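PDB 3LSO: putative membrane anchored protein from Corynebacterium diphtheriae, which is of unknown function but is probably held at the bacterial surface by a membrane anchor, its body being built of beta-rich domains. Local coordinates for residues L152-T162 against T175-T186; A307-P318 against P447-G455. One frame throughout, in Å; residues are numbered along the deposited sequence.

Contact 1: residues L152-T162 against T175-T186; sequences LTFIPEKTILT and TCTTNADKPFAT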
loop_
_atom_site.group_PDB
_atom_site.type_symbol
_atom_site.label_atom_id
_atom_site.label_comp_id
_atom_site.label_asym_id
_atom_site.label_seq_id
_atom_site.Cartn_x
_atom_site.Cartn_y
_atom_site.Cartn_z
ATOM N N LEU B 152 -14.946 14.970 5.090
ATOM C CA LEU B 152 -15.201 16.341 5.505
ATOM C C LEU B 152 -16.273 16.918 4.625
ATOM O O LEU B 152 -16.174 16.832 3.396
ATOM C CB LEU B 152 -13.941 17.180 5.383
ATOM C CG LEU B 152 -12.905 16.799 6.422
ATOM C CD1 LEU B 152 -11.678 17.673 6.276
ATOM C CD2 LEU B 152 -13.500 16.925 7.807
ATOM N N THR B 153 -17.292 17.512 5.251
ATOM C CA THR B 153 -18.409 18.103 4.503
ATOM C C THR B 153 -18.684 19.541 4.936
ATOM O O THR B 153 -18.980 19.817 6.108
ATOM C CB THR B 153 -19.692 17.239 4.577
ATOM O OG1 THR B 153 -19.358 15.858 4.368
ATOM C CG2 THR B 153 -20.676 17.671 3.509
ATOM N N PHE B 154 -18.574 20.456 3.977
ATOM C CA PHE B 154 -18.689 21.876 4.264
ATOM C C PHE B 154 -20.035 22.468 3.834
ATOM O O PHE B 154 -20.175 22.974 2.719
ATOM C CB PHE B 154 -17.516 22.660 3.647
ATOM C CG PHE B 154 -16.170 22.398 4.300
ATOM C CD1 PHE B 154 -16.055 21.630 5.464
ATOM C CD2 PHE B 154 -15.017 22.960 3.764
ATOM C CE1 PHE B 154 -14.816 21.401 6.054
ATOM C CE2 PHE B 154 -13.771 22.741 4.350
ATOM C CZ PHE B 154 -13.673 21.962 5.496
ATOM N N ILE B 155 -21.016 22.392 4.737
ATOM C CA ILE B 155 -22.337 22.997 4.571
ATOM C C ILE B 155 -22.226 24.473 4.929
ATOM O O ILE B 155 -21.378 24.833 5.726
ATOM C CB ILE B 155 -23.361 22.342 5.549
ATOM C CG1 ILE B 155 -23.245 20.814 5.543
ATOM C CG2 ILE B 155 -24.803 22.779 5.251
ATOM C CD1 ILE B 155 -23.355 20.172 4.170
ATOM N N PRO B 156 -23.072 25.340 4.332
ATOM C CA PRO B 156 -23.203 26.681 4.938
ATOM C C PRO B 156 -23.933 26.626 6.282
ATOM O O PRO B 156 -24.642 25.659 6.564
ATOM C CB PRO B 156 -24.036 27.469 3.913
ATOM C CG PRO B 156 -24.674 26.437 3.031
ATOM C CD PRO B 156 -23.749 25.250 3.023
ATOM N N GLU B 157 -23.736 27.642 7.110
ATOM C CA GLU B 157 -24.484 27.770 8.352
ATOM C C GLU B 157 -25.790 28.492 8.066
ATOM O O GLU B 157 -25.859 29.313 7.157
ATOM C CB GLU B 157 -23.657 28.503 9.418
ATOM C CG GLU B 157 -22.870 27.567 10.382
ATOM C CD GLU B 157 -23.769 26.861 11.411
ATOM O OE1 GLU B 157 -24.909 27.340 11.654
ATOM O OE2 GLU B 157 -23.348 25.829 11.980
ATOM N N LYS B 158 -26.832 28.169 8.824
ATOM C CA LYS B 158 -28.126 28.828 8.663
ATOM C C LYS B 158 -27.955 30.359 8.623
ATOM O O LYS B 158 -28.544 31.023 7.767
ATOM C CB LYS B 158 -29.101 28.377 9.760
ATOM C CG LYS B 158 -30.517 28.975 9.680
ATOM C CD LYS B 158 -31.414 28.215 8.698
ATOM C CE LYS B 158 -32.758 28.934 8.469
ATOM N NZ LYS B 158 -33.851 28.380 9.316
ATOM N N THR B 159 -27.143 30.903 9.532
ATOM C CA THR B 159 -26.752 32.314 9.493
ATOM C C THR B 159 -25.373 32.420 8.877
ATOM O O THR B 159 -24.347 32.397 9.563
ATOM C CB THR B 159 -26.767 32.982 10.896
ATOM O OG1 THR B 159 -28.052 32.779 11.510
ATOM C CG2 THR B 159 -26.493 34.476 10.786
ATOM N N ILE B 160 -25.365 32.543 7.564
ATOM C CA ILE B 160 -24.139 32.449 6.790
ATOM C C ILE B 160 -23.257 33.675 6.941
ATOM O O ILE B 160 -22.044 33.607 6.777
ATOM C CB ILE B 160 -24.436 32.158 5.288
ATOM C CG1 ILE B 160 -23.181 32.267 4.443
ATOM C CG2 ILE B 160 -25.463 33.097 4.746
ATOM C CD1 ILE B 160 -22.405 31.000 4.392
ATOM N N LEU B 161 -23.854 34.802 7.278
ATOM C CA LEU B 161 -23.109 36.051 7.231
ATOM C C LEU B 161 -23.685 37.084 8.191
ATOM O O LEU B 161 -24.900 37.289 8.230
ATOM C CB LEU B 161 -23.124 36.569 5.797
ATOM C CG LEU B 161 -22.166 37.665 5.363
ATOM C CD1 LEU B 161 -21.736 37.397 3.917
ATOM C CD2 LEU B 161 -22.814 39.054 5.493
ATOM N N THR B 162 -22.807 37.703 8.983
ATOM C CA THR B 162 -23.176 38.835 9.821
ATOM C C THR B 162 -22.101 39.877 9.663
ATOM O O THR B 162 -20.913 39.543 9.576
ATOM C CB THR B 162 -23.206 38.507 11.317
ATOM O OG1 THR B 162 -21.861 38.322 11.788
ATOM C CG2 THR B 162 -24.068 37.281 11.647
ATOM N N THR B 175 -27.743 40.904 9.442
ATOM C CA THR B 175 -27.754 39.460 9.642
ATOM C C THR B 175 -28.330 38.798 8.403
ATOM O O THR B 175 -29.419 39.154 7.975
ATOM C CB THR B 175 -28.590 39.069 10.856
ATOM O OG1 THR B 175 -27.782 39.176 12.017
ATOM C CG2 THR B 175 -29.075 37.624 10.750
ATOM N N CYS B 176 -27.601 37.838 7.845
ATOM C CA CYS B 176 -28.018 37.144 6.647
ATOM C C CYS B 176 -28.196 35.661 6.903
ATOM O O CYS B 176 -27.278 35.005 7.399
ATOM C CB CYS B 176 -26.990 37.339 5.542
ATOM S SG CYS B 176 -26.708 39.047 5.115
ATOM N N THR B 177 -29.369 35.140 6.548
ATOM C CA THR B 177 -29.664 33.723 6.690
ATOM C C THR B 177 -29.900 33.099 5.332
ATOM O O THR B 177 -30.457 33.730 4.429
ATOM C CB THR B 177 -30.948 33.470 7.518
ATOM O OG1 THR B 177 -32.104 33.750 6.711
ATOM C CG2 THR B 177 -30.979 34.303 8.807
ATOM N N THR B 178 -29.512 31.835 5.210
ATOM C CA THR B 178 -29.795 31.039 4.023
ATOM C C THR B 178 -30.320 29.666 4.439
ATOM O O THR B 178 -30.111 29.246 5.581
ATOM C CB THR B 178 -28.544 30.916 3.125
ATOM O OG1 THR B 178 -28.928 30.478 1.818
ATOM C CG2 THR B 178 -27.525 29.953 3.713
ATOM N N ASN B 179 -31.012 28.987 3.516
ATOM C CA ASN B 179 -31.531 27.622 3.726
ATOM C C ASN B 179 -30.799 26.558 2.914
ATOM O O ASN B 179 -31.317 25.460 2.723
ATOM C CB ASN B 179 -33.020 27.539 3.358
ATOM C CG ASN B 179 -33.896 28.438 4.204
ATOM O OD1 ASN B 179 -33.542 28.824 5.325
ATOM N ND2 ASN B 179 -35.053 28.783 3.666
ATOM N N ALA B 180 -29.611 26.872 2.419
ATOM C CA ALA B 180 -28.903 25.935 1.562
ATOM C C ALA B 180 -28.271 24.757 2.321
ATOM O O ALA B 180 -27.719 24.924 3.419
ATOM C CB ALA B 180 -27.869 26.655 0.728
ATOM N N ASP B 181 -28.371 23.574 1.717
ATOM C CA ASP B 181 -27.831 22.324 2.250
ATOM C C ASP B 181 -26.722 21.880 1.341
ATOM O O ASP B 181 -25.934 21.003 1.702
ATOM C CB ASP B 181 -28.886 21.204 2.216
ATOM C CG ASP B 181 -30.200 21.600 2.873
ATOM O OD1 ASP B 181 -30.158 22.242 3.954
ATOM O OD2 ASP B 181 -31.273 21.264 2.314
ATOM N N LYS B 182 -26.695 22.451 0.139
ATOM C CA LYS B 182 -25.760 22.006 -0.890
ATOM C C LYS B 182 -24.369 22.509 -0.542
ATOM O O LYS B 182 -24.164 23.722 -0.413
ATOM C CB LYS B 182 -26.224 22.404 -2.297
ATOM C CG LYS B 182 -27.457 21.602 -2.733
ATOM C CD LYS B 182 -27.825 21.812 -4.195
ATOM C CE LYS B 182 -29.171 21.176 -4.511
ATOM N NZ LYS B 182 -29.543 21.444 -5.915
ATOM N N PRO B 183 -23.425 21.560 -0.345
ATOM C CA PRO B 183 -22.129 21.796 0.301
ATOM C C PRO B 183 -21.058 22.353 -0.633
ATOM O O PRO B 183 -20.899 21.879 -1.750
ATOM C CB PRO B 183 -21.726 20.395 0.804
ATOM C CG PRO B 183 -22.878 19.431 0.377
ATOM C CD PRO B 183 -23.585 20.141 -0.726
ATOM N N PHE B 184 -20.328 23.351 -0.157
ATOM C CA PHE B 184 -19.249 23.992 -0.919
ATOM C C PHE B 184 -18.162 23.013 -1.351
ATOM O O PHE B 184 -17.544 23.192 -2.413
ATOM C CB PHE B 184 -18.607 25.133 -0.115
ATOM C CG PHE B 184 -19.592 26.151 0.396
ATOM C CD1 PHE B 184 -20.346 26.931 -0.495
ATOM C CD2 PHE B 184 -19.779 26.326 1.759
ATOM C CE1 PHE B 184 -21.274 27.867 -0.037
ATOM C CE2 PHE B 184 -20.706 27.257 2.227
ATOM C CZ PHE B 184 -21.452 28.030 1.324
ATOM N N ALA B 185 -17.917 21.993 -0.525
ATOM C CA ALA B 185 -16.937 20.969 -0.868
ATOM C C ALA B 185 -16.945 19.719 0.015
ATOM O O ALA B 185 -17.396 19.728 1.169
ATOM C CB ALA B 185 -15.529 21.562 -0.955
ATOM N N THR B 186 -16.455 18.639 -0.582
ATOM C CA THR B 186 -16.229 17.393 0.109
ATOM C C THR B 186 -14.738 17.062 0.021
ATOM O O THR B 186 -14.114 17.262 -1.025
ATOM C CB THR B 186 -17.112 16.272 -0.489
ATOM O OG1 THR B 186 -18.297 16.125 0.308
ATOM C CG2 THR B 186 -16.373 14.938 -0.546
#
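Phe184 places CG opposite its carbonyl carbon (chi1 -53°), which carries the ring over to Pro156. There CZ of Phe184 lies 3.7 Å from CB of Pro156, and ring and pyrrolidine meet at a slant. Ile160 has CG1 trans to its backbone nitrogen (chi1 171°). CG1 thus points toward the phenyl ring, and CD1 comes loosely near CZ, the atom that Pro156 also touches, while CG2 of Ile160 rests 3.9 Å from CG2 of Thr178. The hydroxyl of Thr178 turns from this apolar patch and is hydrogen-bonded to the carbonyl of Asp29. CG of Pro156 also packs against CB of Ala180, at 3.9 Å. Toward Thr186, CD1 of Ile155 lies alongside Pro183 and touches its CB at 3.7 Å.

The segments pair as antiparallel strands at both ends, and residues 179 to 182 bow away between them. Near one end the pairing belongs to the hairpin of strands 150-167 and 170-177. It contains a classic beta bulge, in which Ile160 and Leu161 both face Cys176. N of Cys176 donates to O of Leu161 at 2.8 Å, and the return bond from N of Leu161 to O of Cys176 is weak. CD2 of Leu161 touches SG of Cys176 at 3.9 Å, and this sulfur forms a disulfide with Cys32 and so ties the hairpin to strand 25-36. At the corner of the chain, N of Thr178 reaches O of Lys158 at 2.9 Å. The carbonyl of Thr159 is taken by Arg95 of strand 87-97. Where the strands rejoin, O of Phe154 receives N of Phe184 in a bent bond (135° at the hydrogen), and N of Phe154 donates to O of Ala185.

Contact 2: residues A307-P318 against P447-G455; sequences ATSLLKPAKVMP and PETAFEIAG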
loop_
_atom_site.group_PDB
_atom_site.type_symbol
_atom_site.label_atom_id
_atom_site.label_comp_id
_atom_site.label_asym_id
_atom_site.label_seq_id
_atom_site.Cartn_x
_atom_site.Cartn_y
_atom_site.Cartn_z
ATOM N N ALA B 307 0.964 -22.355 -13.083
ATOM C CA ALA B 307 2.214 -21.843 -12.570
ATOM C C ALA B 307 1.813 -21.208 -11.264
ATOM O O ALA B 307 0.903 -20.385 -11.245
ATOM C CB ALA B 307 2.779 -20.807 -13.503
ATOM N N THR B 308 2.433 -21.600 -10.163
ATOM C CA THR B 308 2.169 -20.912 -8.915
ATOM C C THR B 308 3.341 -19.978 -8.662
ATOM O O THR B 308 4.055 -19.630 -9.587
ATOM C CB THR B 308 1.971 -21.891 -7.795
ATOM O OG1 THR B 308 3.165 -22.668 -7.648
ATOM C CG2 THR B 308 0.809 -22.788 -8.113
ATOM N N SER B 309 3.555 -19.558 -7.432
ATOM C CA SER B 309 4.669 -18.686 -7.134
ATOM C C SER B 309 4.856 -18.830 -5.645
ATOM O O SER B 309 3.993 -19.395 -4.977
ATOM C CB SER B 309 4.313 -17.255 -7.479
ATOM O OG SER B 309 3.321 -16.754 -6.588
ATOM N N LEU B 310 5.952 -18.331 -5.092
ATOM C CA LEU B 310 6.134 -18.512 -3.651
ATOM C C LEU B 310 5.375 -17.507 -2.807
ATOM O O LEU B 310 5.182 -17.739 -1.619
ATOM C CB LEU B 310 7.609 -18.653 -3.235
ATOM C CG LEU B 310 8.636 -17.972 -4.129
ATOM C CD1 LEU B 310 8.668 -16.487 -3.777
ATOM C CD2 LEU B 310 9.999 -18.591 -3.978
ATOM N N LEU B 311 4.907 -16.418 -3.410
ATOM C CA LEU B 311 4.060 -15.480 -2.672
ATOM C C LEU B 311 2.698 -16.134 -2.481
ATOM O O LEU B 311 2.055 -15.963 -1.445
ATOM C CB LEU B 311 3.943 -14.120 -3.398
ATOM N N LYS B 312 2.299 -16.920 -3.479
ATOM C CA LYS B 312 1.048 -17.676 -3.447
ATOM C C LYS B 312 1.230 -19.130 -3.936
ATOM O O LYS B 312 0.946 -19.450 -5.099
ATOM C CB LYS B 312 0.041 -16.987 -4.334
ATOM C CG LYS B 312 -1.335 -17.486 -4.121
ATOM C CD LYS B 312 -2.203 -17.142 -5.292
ATOM C CE LYS B 312 -3.588 -17.687 -5.042
ATOM N NZ LYS B 312 -4.119 -18.004 -6.372
ATOM N N PRO B 313 1.714 -20.027 -3.066
ATOM C CA PRO B 313 1.934 -21.372 -3.585
ATOM C C PRO B 313 0.657 -22.158 -3.724
ATOM O O PRO B 313 -0.373 -21.788 -3.146
ATOM C CB PRO B 313 2.805 -22.029 -2.520
ATOM C CG PRO B 313 3.240 -20.918 -1.606
ATOM C CD PRO B 313 2.220 -19.860 -1.695
ATOM N N ALA B 314 0.729 -23.242 -4.486
ATOM C CA ALA B 314 -0.367 -24.195 -4.546
ATOM C C ALA B 314 -0.655 -24.686 -3.136
ATOM O O ALA B 314 0.259 -25.022 -2.395
ATOM C CB ALA B 314 -0.013 -25.350 -5.454
ATOM N N LYS B 315 -1.915 -24.698 -2.741
ATOM C CA LYS B 315 -2.238 -25.247 -1.429
ATOM C C LYS B 315 -2.376 -26.757 -1.584
ATOM O O LYS B 315 -3.194 -27.251 -2.342
ATOM C CB LYS B 315 -3.474 -24.575 -0.791
ATOM C CG LYS B 315 -3.180 -23.170 -0.201
ATOM C CD LYS B 315 -4.271 -22.659 0.760
ATOM C CE LYS B 315 -4.042 -21.199 1.163
ATOM N NZ LYS B 315 -4.513 -20.214 0.111
ATOM N N VAL B 316 -1.531 -27.480 -0.881
ATOM C CA VAL B 316 -1.440 -28.910 -1.045
ATOM C C VAL B 316 -1.431 -29.548 0.335
ATOM O O VAL B 316 -1.002 -28.955 1.323
ATOM C CB VAL B 316 -0.178 -29.267 -1.850
ATOM C CG1 VAL B 316 0.150 -30.720 -1.756
ATOM C CG2 VAL B 316 -0.345 -28.847 -3.300
HETATM N N MSE B 317 -1.906 -30.779 0.387
HETATM C CA MSE B 317 -2.188 -31.459 1.625
HETATM C C MSE B 317 -1.306 -32.719 1.673
HETATM O O MSE B 317 -1.088 -33.363 0.647
HETATM C CB MSE B 317 -3.640 -31.815 1.534
HETATM C CG MSE B 317 -4.277 -32.112 2.804
HETATM SE SE MSE B 317 -5.435 -30.639 3.291
HETATM C CE MSE B 317 -6.591 -31.604 4.558
ATOM N N PRO B 318 -0.745 -33.067 2.851
ATOM C CA PRO B 318 0.103 -34.267 2.800
ATOM C C PRO B 318 -0.727 -35.494 2.441
ATOM O O PRO B 318 -1.855 -35.629 2.901
ATOM C CB PRO B 318 0.627 -34.406 4.237
ATOM C CG PRO B 318 0.375 -33.115 4.889
ATOM C CD PRO B 318 -0.804 -32.486 4.202
ATOM N N PRO B 447 10.135 -21.668 -9.075
ATOM C CA PRO B 447 9.122 -21.110 -8.174
ATOM C C PRO B 447 7.731 -21.292 -8.732
ATOM O O PRO B 447 6.781 -21.087 -8.011
ATOM C CB PRO B 447 9.444 -19.604 -8.138
ATOM C CG PRO B 447 10.839 -19.471 -8.640
ATOM C CD PRO B 447 11.085 -20.648 -9.558
ATOM N N GLU B 448 7.596 -21.655 -10.004
ATOM C CA GLU B 448 6.256 -21.820 -10.570
ATOM C C GLU B 448 5.688 -23.194 -10.214
ATOM O O GLU B 448 4.535 -23.493 -10.561
ATOM C CB GLU B 448 6.230 -21.606 -12.083
ATOM C CG GLU B 448 6.451 -20.174 -12.516
ATOM C CD GLU B 448 7.894 -19.688 -12.351
ATOM O OE1 GLU B 448 8.772 -20.439 -11.853
ATOM O OE2 GLU B 448 8.157 -18.525 -12.722
ATOM N N THR B 449 6.477 -24.011 -9.517
ATOM C CA THR B 449 6.002 -25.299 -9.060
ATOM C C THR B 449 5.797 -25.312 -7.539
ATOM O O THR B 449 5.500 -26.344 -6.944
ATOM C CB THR B 449 6.964 -26.444 -9.504
ATOM O OG1 THR B 449 8.187 -26.413 -8.742
ATOM C CG2 THR B 449 7.269 -26.329 -11.007
ATOM N N ALA B 450 5.939 -24.153 -6.903
ATOM C CA ALA B 450 5.947 -24.101 -5.431
ATOM C C ALA B 450 4.623 -24.541 -4.808
ATOM O O ALA B 450 3.564 -24.173 -5.316
ATOM C CB ALA B 450 6.288 -22.698 -4.963
ATOM N N PHE B 451 4.680 -25.281 -3.709
ATOM C CA PHE B 451 3.480 -25.601 -2.961
ATOM C C PHE B 451 3.722 -25.432 -1.478
ATOM O O PHE B 451 4.855 -25.515 -1.027
ATOM C CB PHE B 451 2.981 -27.010 -3.293
ATOM C CG PHE B 451 3.901 -28.133 -2.845
ATOM C CD1 PHE B 451 3.796 -28.676 -1.571
ATOM C CD2 PHE B 451 4.829 -28.672 -3.712
ATOM C CE1 PHE B 451 4.598 -29.693 -1.166
ATOM C CE2 PHE B 451 5.642 -29.700 -3.308
ATOM C CZ PHE B 451 5.523 -30.209 -2.033
ATOM N N GLU B 452 2.660 -25.175 -0.723
ATOM C CA GLU B 452 2.781 -25.056 0.718
ATOM C C GLU B 452 1.989 -26.145 1.397
ATOM O O GLU B 452 0.856 -26.397 1.037
ATOM C CB GLU B 452 2.332 -23.678 1.221
ATOM C CG GLU B 452 2.930 -23.303 2.587
ATOM C CD GLU B 452 2.652 -21.869 3.051
ATOM O OE1 GLU B 452 2.369 -20.986 2.211
ATOM O OE2 GLU B 452 2.726 -21.632 4.280
ATOM N N ILE B 453 2.619 -26.812 2.353
ATOM C CA ILE B 453 1.918 -27.649 3.303
ATOM C C ILE B 453 1.578 -26.763 4.466
ATOM O O ILE B 453 2.473 -26.271 5.136
ATOM C CB ILE B 453 2.812 -28.783 3.804
ATOM C CG1 ILE B 453 3.230 -29.703 2.649
ATOM C CG2 ILE B 453 2.136 -29.540 4.934
ATOM C CD1 ILE B 453 2.100 -30.344 1.908
ATOM N N ALA B 454 0.292 -26.553 4.711
ATOM C CA ALA B 454 -0.125 -25.560 5.716
ATOM C C ALA B 454 0.466 -25.808 7.099
ATOM O O ALA B 454 0.919 -26.912 7.416
ATOM C CB ALA B 454 -1.650 -25.423 5.784
ATOM N N GLY B 455 0.491 -24.751 7.902
ATOM C CA GLY B 455 1.043 -24.815 9.235
ATOM C C GLY B 455 -0.051 -24.575 10.245
ATOM O O GLY B 455 -1.236 -24.554 9.897
#
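A short parallel strand pair, Ala314 to Val316 beside Ala450 to Ile453, forms this contact, and a type I turn from Pro447 to Ala450 leads into it. N of Glu452 donates to O of Ala314 at 2.9 Å, and N of Val316 to O of Glu452 at 3.2 Å. At the start of the pair, O of Ala450 is gripped by two donors. OG1 of Thr308 comes in the carbonyl plane, on a lone pair, at 2.8 Å, and N of Ala314 comes tilted from that plane at 3.1 Å. The Thr308 hydroxyl gets there because chi1 of 60° sets it between backbone N and carbonyl carbon. N of Thr308 also bonds to O of Glu448, from above the carbonyl plane.

On one face CG2 of Val316 meets CB of Phe451 at 3.8 Å. Glu452 is on the other face; the ring of Pro313 lies across its side chain, whose OE1 is hydrogen-bonded to OG of Ser259. Farther on, CG of Pro318 touches CG2 of Ile453. Strand 425-435 pairs with strand 440-453 through Phe451 and Ile453, and Ile303 of strand 298-303 packs on Thr308, Ala314 and Phe451.

In the fold
The two contacts come in series along the chain: contact 1 closes before contact 2 opens. Their centres are 58 Å apart, their nearest atoms about 35 Å, and they lie on opposite sides of the chain's centre. They share no sheet. Contact 1 joins neighbouring strands within the N-terminal DIP2116-like region, with only 12 residues between its segments. Contact 2 brings together segments with 128 residues between them, through a sheet that includes strands 425-435 and 440-453. A separate five-strand sheet, made of strands between 203 and 285, comes between them in sequence. The layout is that of an elongated, all-beta molecule, with a contact local in sequence in one region and a long-range one in another.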